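Local coordinates for protein glutathione S-transferase (Cupriavidus metallidurans, PDB 4MK3) that probably catalyses the transfer of glutathione to electrophilic substrates and is seen here holding glutathione sulfinic acid, at residues A34-V39 against A178-G183; L41-I46 against E213-F218; I88-D93 against R107-V112; K167-C170 against H174-L177; C184-L189 against A207-I212. All coordinates share one frame; numbering follows the deposited sequence.

Contacts 1 and 5 are buried and share helix 177-192: its first turns pack on helix 32-44 of the thioredoxin-like domain, its next turns on helix 203-212. Contact 1 is almost wholly aliphatic, whereas contact 5 sets an amide against leucine and alanine. Contacts 2, 3 and 4 lie farther out and are richer in polar or aromatic groups. Contact 2 clamps the far end of helix 32-44 with a salt bridge, contact 3 spans a wider gap between domains with a loose ion pair and a water, and contact 4 closes a loop by packing tryptophan against tyrosine. Tyr175 makes a cation-pi contact with Arg215 and a weak hydrogen bond to Glu43, while Lys44 and Asp93 tie contact 2 to contact 3.

Contact 1 of 5, residues A34-V39 against A178-G183; sequences ARKVRV and ADVAVG
The domain interface of the glutathione transferase fold is built here, where helix 32-44 of the thioredoxin-like N-terminal domain packs on helix 177-192 of the all-helical C-terminal domain. The axes of the two short segments come within 9.2 Å and run roughly antiparallel, at 141°. Alanine suits position 181 because its single methyl allows the CA atoms of Lys36 and Ala181 to approach to 5.9 Å, and that methyl meets the side of a long chain. The chain belongs to Lys36, which lies roughly perpendicular to Val180. Its CG is 4.0 Å from Val180 CG1, and its CD is 4.0 Å from Ala181 CB. The aliphatic part is straight as far as CD, then bends at chi3 (62°), carrying NZ away to salt bridges with Glu116 and Asp120 and a hydrogen bond to Ser85, a residue of the glutathione pocket. Lysine therefore serves twice, its methylenes as packing and its ammonium as a buried charge met by two carboxylates. Val180 also sets CG1 against the backbone of helix 32-44, 3.8 Å from Lys36 O. Beside it the valines meet tip to tip, with Val39 CG1 3.5 Å from Val180 CG1 and 3.9 Å from Val180 CG2.

Contact 2 of 5, residues L41-I46 against E213-F218; sequences LAEKKI and EKRQSF
Glu43 and Arg215 form a two-pronged salt bridge in which the guanidinium offers its side, NE and NH2, to the two carboxylate oxygens. Arg215 NH2 gives an almost straight bond to Glu43 OE1 (2.9 Å, 175°), and Arg215 NE gives another to Glu43 OE2 (2.9 Å). Both oxygens lie close to the guanidinium plane and are met on their syn side, but the nitrogens stand tilted out of the carboxylate plane, since the carboxylate and guanidinium planes are 36° apart. Ser217 OG adds a third bond, donating to Glu43 OE2 over 2.7 Å from above the carboxylate plane, on the face opposite to that used by NE. The bend of Glu43 at chi2 (-77°) swings its carboxylate across to these donors, which probably favour its ionised form. Tyr175 helps frame the site, its ring in a cation-pi contact with Arg215 and its OH in a weak hydrogen bond with Glu43 OE2. Serine suits its place because a short hydroxyl can reach the acid while its CB still packs, 3.9 Å from Ala42 CB. The contact fastens the last turn of helix 32-44, which ends in a Schellman motif at Lys45, to helix 216-219, whose N-cap is Arg215, just after helix 203-212.

Contact 3 of 5, residues I88-D93 against R107-V112; sequences IAEYAD and RERLEV
Glu90 and Arg109 make a loose ion pair, the one direct contact between segments whose nearest CA atoms are 10.7 Å apart. Arg109 NH2 stands 3.5 Å from Glu90 OE2, which lies at the edge of the guanidinium and in its plane, while the carboxylate is turned 38° from that plane. One side chain runs transverse to the other, and NH2 also rests 3.7 Å from Glu90 CG. Long residues are needed to bridge such a gap: Arg109 is extended from CG to NE, and Glu90 beyond its CG. Water provides the second link, accepting from Arg109 NH2 (2.8 Å) and donating to the carbonyl oxygen Glu90 O (2.9 Å). It too sits in the guanidinium plane, giving NH2 both a solvent and a carboxylate neighbour. Other charges complete the network across the dimer interface: Glu90 OE2 forms a salt bridge with Arg109 NE of the second subunit, and the reciprocal bridge joins Arg109 NE to Glu90 OE2 of that subunit. Arg109 NH1 is held within its own chain by Pro103 O. The pair lies where helix 85-94 of the N-terminal domain faces the start of helix 106-134, the first helix of the C-terminal domain, with Leu177 of helix 177-192 touching both Ala89 and Val112.

Contact 4 of 5, residues K167-C170 against H174-L177; sequences KTWC and HYTL
Trp169 and Tyr175 are turned toward each other by their first torsions: with CG opposite the carbonyl carbon (chi1 -65°), the indole presents a face to Tyr175, whose own chi1 of 180° sends the phenol ring across the six-membered ring of the indole. There the edge of the Tyr175 ring is directed at the Trp169 face in a T-shaped pair, with centroids 5.0 Å apart and planes at 66°. Tyr175 CD1 does the touching, 3.7 Å from Trp169 CH2. Tyr175 CB, placed by the backbone, lies over the five-membered ring in a CH-pi contact, 4.1 Å from the centroid and almost along the normal. The backbone shares the same surface, for Tyr175 N sits over one face of the indole, 3.4 Å from Trp169 CD1. His174 contributes its carbonyl, with Trp169 CB 3.5 Å from His174 O. Tryptophan suits its place because its broad face can take the Tyr175 side chain on one part and the His174-Tyr175 peptide on another. Within 167-170, Lys167 NZ donates to Cys170 O (2.8 Å), and also to Gly163 O of helix 143-164. The indole is also in a cation-pi contact with Lys211. This loop joins helix 143-164 to helix 177-192, and Thr176 is the N-cap of the latter, its OG1 bound to Ala178 N; Trp169 packs on Phe208 and Tyr175 on Ile212, both from helix 203-212.

Contact 5 of 5, residues C184-L189 against A207-I212; sequences CALAYL and AFQEKI
The Phe208 ring and the Gln209 amide are the two flat groups brought against Leu186. A methyl of the leucine approaches the phenyl ring obliquely, Leu186 CD1 lying 4.1 Å from Phe208 CD1. The amide meets aliphatic carbon with both its ends: Gln209 OE1 is 3.4 Å from Leu186 CD1 and 3.6 Å from Leu186 CB, while Gln209 NE2 is 3.7 Å from Ala187 CB. Leu186 and Gln209 run antiparallel alongside each other, so that a branched side chain lies along a folded polar one. The fold comes from the glutamine bend at chi2 (69°), which turns the amide after CG has set out trans to the backbone N. Small Ala187 lets the amide nitrogen come close to the helix backbone, where it donates to Gly183 O one turn earlier.

The axes of the short segments are 10.6 Å apart at closest approach and nearly perpendicular, at 99°, consistent with a contact of a few side chains where helices 177-192 and 203-212 cross. Leu157 of helix 143-164 and Trp198 of helix 198-201 also pack on Leu186. Chemically, the two ends of the amide fare differently: the bond from NE2 to Gly183 O fixes its orientation, but OE1 is buried against leucine carbons without a hydrogen-bonding partner in the model, which is probably unfavourable.

Contact 1 of 5, residues A34-V39 against A178-G183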
# COMPACT_ATOMS: atom_id res chain seq x y z
N ALA A 34 8.32 -6.50 6.32
CA ALA A 34 9.00 -6.25 7.57
C ALA A 34 10.51 -6.14 7.34
O ALA A 34 11.18 -5.34 8.01
CB ALA A 34 8.70 -7.33 8.58
N ARG A 35 11.04 -6.88 6.37
CA ARG A 35 12.48 -6.79 6.11
C ARG A 35 12.84 -5.39 5.62
O ARG A 35 13.86 -4.84 6.00
CB ARG A 35 12.97 -7.82 5.10
CG ARG A 35 14.49 -7.83 5.00
CD ARG A 35 15.00 -8.67 3.89
NE ARG A 35 16.45 -8.85 3.99
CZ ARG A 35 17.14 -9.65 3.20
NH1 ARG A 35 16.53 -10.29 2.20
NH2 ARG A 35 18.43 -9.82 3.39
N LYS A 36 11.99 -4.82 4.78
CA LYS A 36 12.20 -3.45 4.33
C LYS A 36 12.34 -2.49 5.51
O LYS A 36 13.25 -1.66 5.57
CB LYS A 36 11.06 -3.01 3.40
CG LYS A 36 11.13 -1.56 2.94
CD LYS A 36 9.99 -1.17 1.99
CE LYS A 36 8.65 -1.31 2.69
NZ LYS A 36 7.52 -0.77 1.89
N VAL A 37 11.43 -2.61 6.49
CA VAL A 37 11.49 -1.77 7.67
C VAL A 37 12.74 -2.04 8.50
O VAL A 37 13.39 -1.12 8.97
CB VAL A 37 10.23 -1.97 8.53
CG1 VAL A 37 10.41 -1.35 9.92
CG2 VAL A 37 9.00 -1.43 7.80
N ARG A 38 13.08 -3.30 8.68
CA ARG A 38 14.26 -3.64 9.44
C ARG A 38 15.54 -3.12 8.78
O ARG A 38 16.45 -2.65 9.46
CB ARG A 38 14.34 -5.13 9.67
CG ARG A 38 13.16 -5.66 10.45
CD ARG A 38 13.23 -7.14 10.56
NE ARG A 38 14.40 -7.54 11.31
CZ ARG A 38 15.00 -8.70 11.17
NH1 ARG A 38 14.54 -9.55 10.27
NH2 ARG A 38 16.06 -9.01 11.91
N VAL A 39 15.59 -3.18 7.46
CA VAL A 39 16.74 -2.61 6.74
C VAL A 39 16.81 -1.10 6.97
O VAL A 39 17.88 -0.57 7.25
CB VAL A 39 16.69 -2.97 5.25
CG1 VAL A 39 17.70 -2.13 4.45
CG2 VAL A 39 16.96 -4.47 5.06
N ALA A 178 14.12 3.31 -2.38
CA ALA A 178 13.82 2.57 -3.59
C ALA A 178 14.64 1.29 -3.68
O ALA A 178 14.11 0.20 -3.97
CB ALA A 178 14.07 3.44 -4.82
N ASP A 179 15.94 1.42 -3.43
CA ASP A 179 16.83 0.27 -3.47
C ASP A 179 16.52 -0.73 -2.39
O ASP A 179 16.53 -1.94 -2.64
CB ASP A 179 18.27 0.79 -3.35
CG ASP A 179 18.56 1.81 -4.40
OD1 ASP A 179 18.67 1.43 -5.60
OD2 ASP A 179 18.65 3.00 -4.04
N VAL A 180 16.26 -0.25 -1.18
CA VAL A 180 15.87 -1.15 -0.09
C VAL A 180 14.67 -2.00 -0.51
O VAL A 180 14.68 -3.23 -0.36
CB VAL A 180 15.52 -0.35 1.18
CG1 VAL A 180 15.03 -1.27 2.28
CG2 VAL A 180 16.70 0.44 1.67
N ALA A 181 13.65 -1.34 -1.03
CA ALA A 181 12.39 -2.00 -1.36
C ALA A 181 12.61 -3.03 -2.48
O ALA A 181 12.14 -4.17 -2.40
CB ALA A 181 11.36 -0.97 -1.72
N VAL A 182 13.32 -2.64 -3.53
CA VAL A 182 13.61 -3.54 -4.64
C VAL A 182 14.45 -4.73 -4.18
O VAL A 182 14.14 -5.87 -4.50
CB VAL A 182 14.28 -2.78 -5.81
CG1 VAL A 182 14.79 -3.76 -6.86
CG2 VAL A 182 13.30 -1.78 -6.42
N GLY A 183 15.46 -4.47 -3.36
CA GLY A 183 16.30 -5.53 -2.84
C GLY A 183 15.52 -6.56 -2.04
O GLY A 183 15.76 -7.77 -2.10

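Contact 2 of 5, residues L41-I46 against E213-F218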
# COMPACT_ATOMS: atom_id res chain seq x y z
N LEU A 41 15.62 0.57 9.54
CA LEU A 41 16.05 0.81 10.92
C LEU A 41 17.54 0.55 11.13
O LEU A 41 18.21 1.28 11.84
CB LEU A 41 15.23 -0.03 11.90
CG LEU A 41 13.75 0.36 11.94
CD1 LEU A 41 12.92 -0.72 12.60
CD2 LEU A 41 13.58 1.66 12.70
N ALA A 42 18.07 -0.47 10.48
CA ALA A 42 19.49 -0.76 10.57
C ALA A 42 20.34 0.34 9.90
O ALA A 42 21.33 0.79 10.46
CB ALA A 42 19.79 -2.10 9.94
N GLU A 43 19.92 0.75 8.71
CA GLU A 43 20.66 1.79 8.00
C GLU A 43 20.70 3.09 8.82
O GLU A 43 21.72 3.79 8.83
CB GLU A 43 20.03 2.08 6.63
CG GLU A 43 20.06 0.93 5.64
CD GLU A 43 21.40 0.68 4.98
OE1 GLU A 43 22.36 1.45 5.20
OE2 GLU A 43 21.49 -0.31 4.20
N LYS A 44 19.59 3.38 9.51
CA LYS A 44 19.43 4.61 10.30
C LYS A 44 20.05 4.50 11.71
O LYS A 44 20.14 5.49 12.45
CB LYS A 44 17.95 4.94 10.47
CG LYS A 44 17.14 5.10 9.19
CD LYS A 44 17.53 6.28 8.40
CE LYS A 44 17.26 7.60 9.12
NZ LYS A 44 17.59 8.68 8.18
N LYS A 45 20.45 3.29 12.08
CA LYS A 45 21.01 3.01 13.40
C LYS A 45 20.02 3.34 14.52
O LYS A 45 20.38 3.90 15.56
CB LYS A 45 22.33 3.74 13.59
CG LYS A 45 23.36 3.39 12.52
CD LYS A 45 24.67 4.12 12.75
CE LYS A 45 25.66 3.84 11.63
NZ LYS A 45 26.01 2.39 11.55
N ILE A 46 18.76 2.98 14.28
CA ILE A 46 17.70 3.16 15.26
C ILE A 46 17.48 1.87 16.03
O ILE A 46 17.21 0.82 15.43
CB ILE A 46 16.40 3.59 14.56
CG1 ILE A 46 16.63 4.93 13.85
CG2 ILE A 46 15.26 3.73 15.58
CD1 ILE A 46 15.55 5.25 12.85
N GLU A 213 23.19 -6.98 -1.42
CA GLU A 213 23.19 -8.04 -0.42
C GLU A 213 24.50 -8.06 0.38
O GLU A 213 24.61 -8.78 1.37
CB GLU A 213 22.92 -9.40 -1.06
CG GLU A 213 24.08 -9.92 -1.86
CD GLU A 213 23.72 -11.13 -2.70
OE1 GLU A 213 22.53 -11.52 -2.74
OE2 GLU A 213 24.64 -11.68 -3.33
N LYS A 214 25.47 -7.26 -0.03
CA LYS A 214 26.70 -7.08 0.73
C LYS A 214 26.57 -6.00 1.81
O LYS A 214 27.48 -5.86 2.64
CB LYS A 214 27.84 -6.73 -0.20
CG LYS A 214 28.28 -7.88 -1.06
CD LYS A 214 29.32 -7.40 -2.07
CE LYS A 214 29.78 -8.52 -2.97
NZ LYS A 214 30.80 -8.01 -3.93
N ARG A 215 25.47 -5.25 1.81
CA ARG A 215 25.27 -4.25 2.84
C ARG A 215 24.95 -4.95 4.16
O ARG A 215 24.25 -5.95 4.18
CB ARG A 215 24.13 -3.30 2.48
CG ARG A 215 24.46 -2.42 1.25
CD ARG A 215 23.38 -1.40 1.01
NE ARG A 215 23.40 -0.32 1.98
CZ ARG A 215 24.08 0.81 1.85
NH1 ARG A 215 24.83 1.03 0.76
NH2 ARG A 215 24.01 1.75 2.79
N GLN A 216 25.48 -4.39 5.24
CA GLN A 216 25.30 -4.97 6.57
C GLN A 216 23.81 -5.17 6.89
O GLN A 216 23.42 -6.18 7.49
CB GLN A 216 25.94 -4.07 7.62
CG GLN A 216 26.07 -4.79 8.96
CD GLN A 216 27.03 -5.95 8.87
OE1 GLN A 216 28.18 -5.79 8.44
NE2 GLN A 216 26.57 -7.14 9.26
N SER A 217 22.98 -4.20 6.53
CA SER A 217 21.56 -4.28 6.82
C SER A 217 20.89 -5.49 6.17
O SER A 217 19.97 -6.07 6.73
CB SER A 217 20.90 -2.99 6.36
OG SER A 217 21.11 -2.85 4.95
N PHE A 218 21.31 -5.84 4.96
CA PHE A 218 20.81 -7.04 4.30
C PHE A 218 21.39 -8.31 4.92
O PHE A 218 20.67 -9.27 5.18
CB PHE A 218 21.05 -6.96 2.78
CG PHE A 218 19.97 -6.19 2.06
CD1 PHE A 218 19.94 -4.82 2.09
CD2 PHE A 218 18.95 -6.86 1.41
CE1 PHE A 218 18.93 -4.11 1.44
CE2 PHE A 218 17.92 -6.17 0.78
CZ PHE A 218 17.92 -4.79 0.81

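Contact 3 of 5, residues I88-D93 against R107-V112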
# COMPACT_ATOMS: atom_id res chain seq x y z
N ILE A 88 5.78 3.17 8.25
CA ILE A 88 6.86 2.95 9.20
C ILE A 88 8.21 3.38 8.61
O ILE A 88 9.00 4.06 9.28
CB ILE A 88 6.93 1.48 9.61
CG1 ILE A 88 5.62 1.05 10.31
CG2 ILE A 88 8.14 1.24 10.50
CD1 ILE A 88 5.49 -0.47 10.40
N ALA A 89 8.45 3.02 7.36
CA ALA A 89 9.71 3.41 6.72
C ALA A 89 9.88 4.93 6.64
O ALA A 89 10.94 5.46 6.95
CB ALA A 89 9.82 2.78 5.33
N GLU A 90 8.82 5.62 6.21
CA GLU A 90 8.84 7.08 6.11
C GLU A 90 9.09 7.75 7.45
O GLU A 90 9.86 8.70 7.56
CB GLU A 90 7.52 7.56 5.49
CG GLU A 90 7.28 9.06 5.49
CD GLU A 90 5.89 9.43 5.01
OE1 GLU A 90 4.93 8.64 5.24
OE2 GLU A 90 5.75 10.51 4.41
N TYR A 91 8.43 7.25 8.48
CA TYR A 91 8.62 7.80 9.80
C TYR A 91 10.02 7.52 10.34
O TYR A 91 10.68 8.41 10.88
CB TYR A 91 7.56 7.25 10.73
CG TYR A 91 7.67 7.80 12.13
CD1 TYR A 91 7.59 9.17 12.37
CD2 TYR A 91 7.89 6.96 13.20
CE1 TYR A 91 7.69 9.68 13.64
CE2 TYR A 91 8.00 7.46 14.48
CZ TYR A 91 7.90 8.82 14.69
OH TYR A 91 8.01 9.32 15.96
N ALA A 92 10.50 6.29 10.18
CA ALA A 92 11.83 5.94 10.66
C ALA A 92 12.92 6.82 10.03
O ALA A 92 13.89 7.19 10.67
CB ALA A 92 12.13 4.48 10.39
N ASP A 93 12.76 7.15 8.75
CA ASP A 93 13.73 8.00 8.09
C ASP A 93 13.88 9.37 8.75
O ASP A 93 14.93 10.00 8.65
CB ASP A 93 13.38 8.18 6.60
CG ASP A 93 14.56 8.66 5.78
OD1 ASP A 93 15.70 8.20 6.02
OD2 ASP A 93 14.36 9.53 4.91
N ARG A 107 9.82 16.01 -6.32
CA ARG A 107 9.98 15.17 -7.50
C ARG A 107 10.85 13.95 -7.22
O ARG A 107 10.57 12.85 -7.67
CB ARG A 107 10.60 16.02 -8.61
CG ARG A 107 11.15 15.28 -9.80
CD ARG A 107 11.85 16.28 -10.71
NE ARG A 107 12.91 17.01 -9.99
CZ ARG A 107 13.37 18.20 -10.33
NH1 ARG A 107 14.33 18.77 -9.60
NH2 ARG A 107 12.88 18.84 -11.39
N GLU A 108 11.90 14.17 -6.44
CA GLU A 108 12.83 13.12 -6.10
C GLU A 108 12.17 12.11 -5.15
O GLU A 108 12.35 10.90 -5.28
CB GLU A 108 14.09 13.77 -5.51
CG GLU A 108 14.94 14.58 -6.51
CD GLU A 108 14.30 15.90 -6.98
OE1 GLU A 108 13.58 16.58 -6.21
OE2 GLU A 108 14.54 16.27 -8.15
N ARG A 109 11.37 12.63 -4.23
CA ARG A 109 10.57 11.84 -3.32
C ARG A 109 9.55 11.01 -4.11
O ARG A 109 9.37 9.82 -3.85
CB ARG A 109 9.87 12.75 -2.31
CG ARG A 109 9.16 12.01 -1.18
CD ARG A 109 8.76 13.01 -0.09
NE ARG A 109 8.46 12.35 1.18
CZ ARG A 109 9.30 12.24 2.20
NH1 ARG A 109 10.53 12.75 2.14
NH2 ARG A 109 8.92 11.61 3.30
N LEU A 110 8.88 11.64 -5.08
CA LEU A 110 7.94 10.92 -5.94
C LEU A 110 8.59 9.68 -6.56
O LEU A 110 8.04 8.59 -6.55
CB LEU A 110 7.46 11.84 -7.07
CG LEU A 110 6.67 11.20 -8.21
CD1 LEU A 110 5.39 10.60 -7.71
CD2 LEU A 110 6.37 12.21 -9.32
N GLU A 111 9.78 9.89 -7.12
CA GLU A 111 10.50 8.83 -7.80
C GLU A 111 10.78 7.66 -6.85
O GLU A 111 10.53 6.51 -7.17
CB GLU A 111 11.80 9.40 -8.37
CG GLU A 111 12.65 8.42 -9.14
CD GLU A 111 14.00 9.03 -9.54
OE1 GLU A 111 14.37 10.11 -9.00
OE2 GLU A 111 14.71 8.45 -10.39
N VAL A 112 11.28 7.97 -5.66
CA VAL A 112 11.57 6.95 -4.66
C VAL A 112 10.31 6.25 -4.17
O VAL A 112 10.31 5.03 -4.02
CB VAL A 112 12.36 7.57 -3.48
CG1 VAL A 112 12.41 6.66 -2.25
CG2 VAL A 112 13.76 7.92 -3.95
O HOH W 1 10.21 10.80 5.61

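Contact 4 of 5, residues K167-C170 against H174-L177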
# COMPACT_ATOMS: atom_id res chain seq x y z
N LYS A 167 22.01 2.61 -14.43
CA LYS A 167 22.34 3.40 -13.25
C LYS A 167 22.94 2.56 -12.13
O LYS A 167 22.73 1.36 -12.05
CB LYS A 167 21.08 4.11 -12.73
CG LYS A 167 20.57 5.22 -13.61
CD LYS A 167 19.24 5.79 -13.08
CE LYS A 167 18.06 4.86 -13.37
NZ LYS A 167 16.74 5.46 -12.95
N THR A 168 23.68 3.21 -11.25
CA THR A 168 24.27 2.58 -10.06
C THR A 168 23.22 2.13 -9.07
O THR A 168 23.25 0.97 -8.60
CB THR A 168 25.28 3.57 -9.42
OG1 THR A 168 26.34 3.81 -10.34
CG2 THR A 168 25.84 3.03 -8.10
N TRP A 169 22.30 3.02 -8.76
CA TRP A 169 21.16 2.74 -7.90
C TRP A 169 19.89 3.16 -8.62
O TRP A 169 19.91 3.78 -9.67
CB TRP A 169 21.28 3.50 -6.57
CG TRP A 169 22.43 3.09 -5.69
CD1 TRP A 169 23.52 3.85 -5.37
CD2 TRP A 169 22.58 1.86 -4.98
NE1 TRP A 169 24.34 3.17 -4.51
CE2 TRP A 169 23.78 1.95 -4.25
CE3 TRP A 169 21.82 0.69 -4.89
CZ2 TRP A 169 24.23 0.91 -3.41
CZ3 TRP A 169 22.27 -0.34 -4.05
CH2 TRP A 169 23.47 -0.22 -3.34
N CYS A 170 18.75 2.79 -8.06
CA CYS A 170 17.47 3.01 -8.74
C CYS A 170 17.26 4.43 -9.21
O CYS A 170 16.73 4.63 -10.31
CB CYS A 170 16.31 2.61 -7.84
SG CYS A 170 16.08 0.83 -7.67
N HIS A 174 22.67 7.73 -5.61
CA HIS A 174 22.54 7.43 -4.19
C HIS A 174 21.58 6.33 -3.89
O HIS A 174 20.55 6.19 -4.51
CB HIS A 174 22.07 8.67 -3.43
CG HIS A 174 23.15 9.66 -3.20
ND1 HIS A 174 23.64 10.47 -4.21
CD2 HIS A 174 23.89 9.95 -2.11
CE1 HIS A 174 24.61 11.22 -3.73
NE2 HIS A 174 24.78 10.93 -2.46
N TYR A 175 21.95 5.57 -2.86
CA TYR A 175 21.11 4.55 -2.25
C TYR A 175 19.95 5.21 -1.50
O TYR A 175 20.16 6.14 -0.72
CB TYR A 175 21.97 3.78 -1.27
CG TYR A 175 21.37 2.65 -0.47
CD1 TYR A 175 21.15 1.40 -1.02
CD2 TYR A 175 21.11 2.81 0.88
CE1 TYR A 175 20.66 0.36 -0.27
CE2 TYR A 175 20.62 1.77 1.64
CZ TYR A 175 20.41 0.55 1.06
OH TYR A 175 19.97 -0.50 1.82
N THR A 176 18.75 4.72 -1.78
CA THR A 176 17.52 5.24 -1.18
C THR A 176 16.59 4.10 -0.81
O THR A 176 16.87 2.92 -1.04
CB THR A 176 16.75 6.15 -2.17
OG1 THR A 176 16.24 5.36 -3.25
CG2 THR A 176 17.61 7.30 -2.71
N LEU A 177 15.46 4.48 -0.24
CA LEU A 177 14.42 3.51 0.05
C LEU A 177 13.98 2.73 -1.19
O LEU A 177 13.52 1.59 -1.07
CB LEU A 177 13.22 4.24 0.68
CG LEU A 177 11.99 3.41 1.04
CD1 LEU A 177 12.32 2.34 2.07
CD2 LEU A 177 10.89 4.32 1.58

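Contact 5 of 5, residues C184-L189 against A207-I212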
# COMPACT_ATOMS: atom_id res chain seq x y z
N CYS A 184 14.60 -6.06 -1.22
CA CYS A 184 13.75 -6.95 -0.43
C CYS A 184 12.83 -7.81 -1.30
O CYS A 184 12.61 -9.00 -1.01
CB CYS A 184 12.93 -6.15 0.59
SG CYS A 184 13.95 -5.53 1.99
N ALA A 185 12.33 -7.21 -2.38
CA ALA A 185 11.44 -7.91 -3.30
C ALA A 185 12.21 -9.00 -4.04
O ALA A 185 11.74 -10.14 -4.14
CB ALA A 185 10.77 -6.92 -4.27
N LEU A 186 13.37 -8.67 -4.59
CA LEU A 186 14.12 -9.64 -5.35
C LEU A 186 14.60 -10.79 -4.48
O LEU A 186 14.52 -11.95 -4.86
CB LEU A 186 15.30 -8.98 -6.05
CG LEU A 186 14.97 -7.92 -7.11
CD1 LEU A 186 16.26 -7.32 -7.63
CD2 LEU A 186 14.14 -8.56 -8.22
N ALA A 187 15.06 -10.47 -3.26
CA ALA A 187 15.47 -11.50 -2.33
C ALA A 187 14.30 -12.39 -1.91
O ALA A 187 14.47 -13.59 -1.66
CB ALA A 187 16.11 -10.85 -1.08
N TYR A 188 13.10 -11.81 -1.82
CA TYR A 188 11.93 -12.61 -1.50
C TYR A 188 11.62 -13.62 -2.60
O TYR A 188 11.29 -14.77 -2.31
CB TYR A 188 10.70 -11.74 -1.24
CG TYR A 188 9.52 -12.54 -0.77
CD1 TYR A 188 9.48 -13.05 0.52
CD2 TYR A 188 8.43 -12.75 -1.59
CE1 TYR A 188 8.39 -13.79 0.96
CE2 TYR A 188 7.35 -13.47 -1.15
CZ TYR A 188 7.33 -13.98 0.12
OH TYR A 188 6.24 -14.73 0.57
N LEU A 189 11.74 -13.20 -3.86
CA LEU A 189 11.58 -14.14 -4.96
C LEU A 189 12.63 -15.24 -4.91
O LEU A 189 12.29 -16.40 -5.09
CB LEU A 189 11.63 -13.39 -6.29
CG LEU A 189 10.48 -12.44 -6.62
CD1 LEU A 189 10.69 -11.81 -8.00
CD2 LEU A 189 9.11 -13.11 -6.56
N ALA A 207 23.20 -7.63 -11.01
CA ALA A 207 24.33 -6.84 -10.54
C ALA A 207 23.91 -5.99 -9.33
O ALA A 207 24.65 -5.86 -8.36
CB ALA A 207 24.86 -5.97 -11.68
N PHE A 208 22.72 -5.42 -9.41
CA PHE A 208 22.15 -4.66 -8.31
C PHE A 208 22.06 -5.51 -7.06
O PHE A 208 22.48 -5.09 -5.99
CB PHE A 208 20.78 -4.13 -8.73
CG PHE A 208 19.93 -3.63 -7.59
CD1 PHE A 208 19.10 -4.49 -6.90
CD2 PHE A 208 19.95 -2.30 -7.26
CE1 PHE A 208 18.31 -4.03 -5.88
CE2 PHE A 208 19.16 -1.84 -6.19
CZ PHE A 208 18.36 -2.71 -5.52
N GLN A 209 21.52 -6.72 -7.20
CA GLN A 209 21.26 -7.53 -6.01
C GLN A 209 22.56 -8.02 -5.39
O GLN A 209 22.68 -8.11 -4.16
CB GLN A 209 20.34 -8.70 -6.35
CG GLN A 209 19.76 -9.36 -5.09
CD GLN A 209 18.75 -8.48 -4.37
OE1 GLN A 209 18.31 -7.46 -4.87
NE2 GLN A 209 18.41 -8.87 -3.15
N GLU A 210 23.54 -8.32 -6.22
CA GLU A 210 24.84 -8.77 -5.74
C GLU A 210 25.49 -7.70 -4.87
O GLU A 210 26.14 -8.00 -3.86
CB GLU A 210 25.75 -9.13 -6.91
CG GLU A 210 25.37 -10.45 -7.57
CD GLU A 210 26.40 -10.92 -8.58
OE1 GLU A 210 26.19 -12.00 -9.18
OE2 GLU A 210 27.42 -10.22 -8.77
N LYS A 211 25.28 -6.45 -5.24
CA LYS A 211 25.81 -5.33 -4.47
C LYS A 211 25.02 -5.10 -3.18
O LYS A 211 25.58 -4.97 -2.09
CB LYS A 211 25.78 -4.08 -5.33
CG LYS A 211 26.30 -2.86 -4.65
CD LYS A 211 26.52 -1.74 -5.67
CE LYS A 211 25.23 -1.32 -6.34
NZ LYS A 211 25.45 -0.02 -7.03
N ILE A 212 23.70 -5.04 -3.29
CA ILE A 212 22.92 -4.65 -2.15
C ILE A 212 23.02 -5.71 -1.05
O ILE A 212 22.97 -5.38 0.15
CB ILE A 212 21.47 -4.32 -2.54
CG1 ILE A 212 20.86 -3.35 -1.51
CG2 ILE A 212 20.66 -5.59 -2.70
CD1 ILE A 212 19.50 -2.86 -1.92